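Local atomic coordinates of glycosyl hydrolases family 2, sugar binding domain protein (Bacteroides uniformis str. 3978 T3 ii, PDB entry 6D1P), a protein that is a beta-glucuronidase of glycosyl hydrolase family 2, which probably hydrolyses O-glycosidic bonds to release glucuronic acid from its conjugates. Residues A[347-352]-A[576-581]. Residues are numbered along the deposited sequence; the frame is centred on the assembly and turned at random.
Sequences RTEMQQ and WTFKDF. With NA (sodium ion), chain C.
Gln352 and Glu349, three residues apart on helix 343-356, both reach the ring of Phe578, and they illustrate how one aromatic ring can serve aliphatic and polar neighbours together. Along Gln352, CB lies 3.9 Å from Phe578 CZ, CG and CD pass the same carbon at slightly greater distance, and OE1 comes to 3.6 Å from Phe578 CZ. The oxygen stands at the ring's edge, near its plane, against the positive rim of C-H groups, with amide and ring planes 72° apart. At the tip, NE2 donates to the carbonyl of Gly604, which sets the orientation of the amide. In the TIM barrel, this helix follows strand 321-329, while 576-581 leaves strand 572-574, the neighbour that closes the barrel against 321-329; the non-proline cis peptide between Trp576 and Thr577 recurs at this position in related glycosidases. Glu349 runs past Phe578 in the opposite sense, its CG 4.1 Å from Phe578 CE2. The Glu349 chain is extended throughout, CG lying opposite the backbone N about the CA–CB bond (chi1 168°), and this carries the carboxylate to Lys579, whose NZ forms a salt bridge to Glu349 OE1 at 3.0 Å. Arg330 also pairs with OE1, and a water joins Glu349 OE2 to Lys579 NZ. The ammonium group additionally bonds to His334 ND1. One residue further on, Asp580 O coordinates the sodium ion at 2.7 Å, alongside Asp333 and a water.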
loop_
_atom_site.group_PDB
_atom_site.type_symbol
_atom_site.label_atom_id
_atom_site.label_comp_id
_atom_site.label_asym_id
_atom_site.label_seq_id
_atom_site.Cartn_x
_atom_site.Cartn_y
_atom_site.Cartn_z
ATOM N N ARG A 347 -12.582 -21.825 -18.549
ATOM C CA ARG A 347 -13.316 -23.006 -19.023
ATOM C C ARG A 347 -14.381 -23.425 -18.027
ATOM O O ARG A 347 -15.549 -23.622 -18.384
ATOM C CB ARG A 347 -12.366 -24.180 -19.256
ATOM C CG ARG A 347 -11.623 -24.147 -20.554
ATOM C CD ARG A 347 -11.371 -25.554 -21.068
ATOM N NE ARG A 347 -11.345 -25.537 -22.528
ATOM C CZ ARG A 347 -12.397 -25.783 -23.305
ATOM N NH1 ARG A 347 -13.578 -26.109 -22.778
ATOM N NH2 ARG A 347 -12.255 -25.729 -24.620
ATOM N N THR A 348 -13.983 -23.591 -16.770
ATOM C CA THR A 348 -14.921 -24.000 -15.736
ATOM C C THR A 348 -16.124 -23.067 -15.682
ATOM O O THR A 348 -17.273 -23.521 -15.600
ATOM C CB THR A 348 -14.204 -24.032 -14.384
ATOM O OG1 THR A 348 -13.217 -25.068 -14.398
ATOM C CG2 THR A 348 -15.198 -24.285 -13.260
ATOM N N GLU A 349 -15.874 -21.751 -15.742
ATOM C CA GLU A 349 -16.948 -20.780 -15.547
ATOM C C GLU A 349 -17.866 -20.722 -16.756
ATOM O O GLU A 349 -19.096 -20.727 -16.617
ATOM C CB GLU A 349 -16.360 -19.402 -15.246
ATOM C CG GLU A 349 -17.365 -18.252 -15.295
ATOM C CD GLU A 349 -16.679 -16.887 -15.139
ATOM O OE1 GLU A 349 -15.422 -16.881 -14.983
ATOM O OE2 GLU A 349 -17.375 -15.837 -15.180
ATOM N N MET A 350 -17.290 -20.657 -17.953
ATOM C CA MET A 350 -18.118 -20.617 -19.157
ATOM C C MET A 350 -18.983 -21.872 -19.270
ATOM O O MET A 350 -20.178 -21.783 -19.585
ATOM C CB MET A 350 -17.237 -20.422 -20.392
ATOM C CG MET A 350 -16.408 -19.134 -20.366
ATOM S SD MET A 350 -17.392 -17.656 -20.010
ATOM C CE MET A 350 -18.521 -17.652 -21.397
ATOM N N GLN A 351 -18.420 -23.046 -18.951
ATOM C CA GLN A 351 -19.237 -24.260 -18.902
ATOM C C GLN A 351 -20.378 -24.119 -17.905
ATOM O O GLN A 351 -21.509 -24.524 -18.192
ATOM C CB GLN A 351 -18.380 -25.484 -18.551
ATOM C CG GLN A 351 -17.961 -26.307 -19.758
ATOM C CD GLN A 351 -17.037 -27.466 -19.404
ATOM O OE1 GLN A 351 -17.382 -28.331 -18.582
ATOM N NE2 GLN A 351 -15.855 -27.496 -20.034
ATOM N N GLN A 352 -20.106 -23.551 -16.732
ATOM C CA GLN A 352 -21.162 -23.383 -15.742
ATOM C C GLN A 352 -22.292 -22.521 -16.293
ATOM O O GLN A 352 -23.477 -22.767 -16.015
ATOM C CB GLN A 352 -20.577 -22.761 -14.476
ATOM C CG GLN A 352 -21.261 -23.150 -13.171
ATOM C CD GLN A 352 -20.587 -22.485 -11.958
ATOM O OE1 GLN A 352 -19.809 -21.547 -12.117
ATOM N NE2 GLN A 352 -20.891 -22.964 -10.756
ATOM N N TRP A 576 -28.081 -9.172 -14.801
ATOM C CA TRP A 576 -26.813 -8.773 -14.192
ATOM C C TRP A 576 -26.836 -9.325 -12.777
ATOM O O TRP A 576 -27.596 -8.839 -11.933
ATOM C CB TRP A 576 -26.640 -7.254 -14.201
ATOM C CG TRP A 576 -25.321 -6.775 -13.618
ATOM C CD1 TRP A 576 -24.994 -6.679 -12.299
ATOM C CD2 TRP A 576 -24.171 -6.345 -14.351
ATOM N NE1 TRP A 576 -23.702 -6.237 -12.165
ATOM C CE2 TRP A 576 -23.172 -6.021 -13.407
ATOM C CE3 TRP A 576 -23.889 -6.201 -15.718
ATOM C CZ2 TRP A 576 -21.909 -5.535 -13.781
ATOM C CZ3 TRP A 576 -22.635 -5.739 -16.096
ATOM C CH2 TRP A 576 -21.653 -5.411 -15.126
ATOM N N THR A 577 -26.021 -10.336 -12.510
ATOM C CA THR A 577 -24.959 -10.808 -13.384
ATOM C C THR A 577 -24.747 -12.261 -12.997
ATOM O O THR A 577 -25.403 -12.752 -12.059
ATOM C CB THR A 577 -23.632 -9.970 -13.218
ATOM O OG1 THR A 577 -22.656 -10.391 -14.183
ATOM C CG2 THR A 577 -23.053 -10.097 -11.804
ATOM N N PHE A 578 -23.853 -12.973 -13.694
ATOM C CA PHE A 578 -23.711 -14.402 -13.410
ATOM C C PHE A 578 -23.136 -14.642 -12.018
ATOM O O PHE A 578 -23.662 -15.463 -11.251
ATOM C CB PHE A 578 -22.836 -15.083 -14.460
ATOM C CG PHE A 578 -22.617 -16.552 -14.191
ATOM C CD1 PHE A 578 -23.684 -17.450 -14.238
ATOM C CD2 PHE A 578 -21.349 -17.036 -13.881
ATOM C CE1 PHE A 578 -23.487 -18.821 -13.972
ATOM C CE2 PHE A 578 -21.136 -18.386 -13.621
ATOM C CZ PHE A 578 -22.205 -19.289 -13.656
ATOM N N LYS A 579 -22.062 -13.920 -11.674
ATOM C CA LYS A 579 -21.223 -14.224 -10.522
ATOM C C LYS A 579 -20.953 -12.973 -9.692
ATOM O O LYS A 579 -20.637 -11.914 -10.243
ATOM C CB LYS A 579 -19.898 -14.843 -10.992
ATOM C CG LYS A 579 -19.048 -15.446 -9.887
ATOM C CD LYS A 579 -17.917 -16.299 -10.472
ATOM C CE LYS A 579 -16.847 -15.399 -11.118
ATOM N NZ LYS A 579 -16.168 -16.176 -12.172
ATOM N N ASP A 580 -21.094 -13.103 -8.370
ATOM C CA ASP A 580 -20.639 -12.076 -7.440
ATOM C C ASP A 580 -19.242 -11.620 -7.820
ATOM O O ASP A 580 -18.366 -12.443 -8.089
ATOM C CB ASP A 580 -20.625 -12.624 -6.010
ATOM C CG ASP A 580 -22.005 -12.790 -5.426
ATOM O OD1 ASP A 580 -22.986 -12.527 -6.152
ATOM O OD2 ASP A 580 -22.106 -13.188 -4.228
ATOM N N PHE A 581 -19.031 -10.310 -7.842
ATOM C CA PHE A 581 -17.738 -9.777 -8.238
ATOM C C PHE A 581 -17.414 -8.570 -7.373
ATOM O O PHE A 581 -18.297 -7.958 -6.767
ATOM C CB PHE A 581 -17.728 -9.399 -9.722
ATOM C CG PHE A 581 -18.566 -8.199 -10.025
ATOM C CD1 PHE A 581 -19.920 -8.340 -10.286
ATOM C CD2 PHE A 581 -18.006 -6.912 -10.013
ATOM C CE1 PHE A 581 -20.706 -7.234 -10.550
ATOM C CE2 PHE A 581 -18.783 -5.810 -10.271
ATOM C CZ PHE A 581 -20.141 -5.963 -10.557
HETATM NA NA NA C . -16.774 -12.668 -10.210
HETATM O O HOH W 1 -16.382 -13.770 -14.009
HETATM O O HOH W 2 -17.900 -12.123 -12.728
#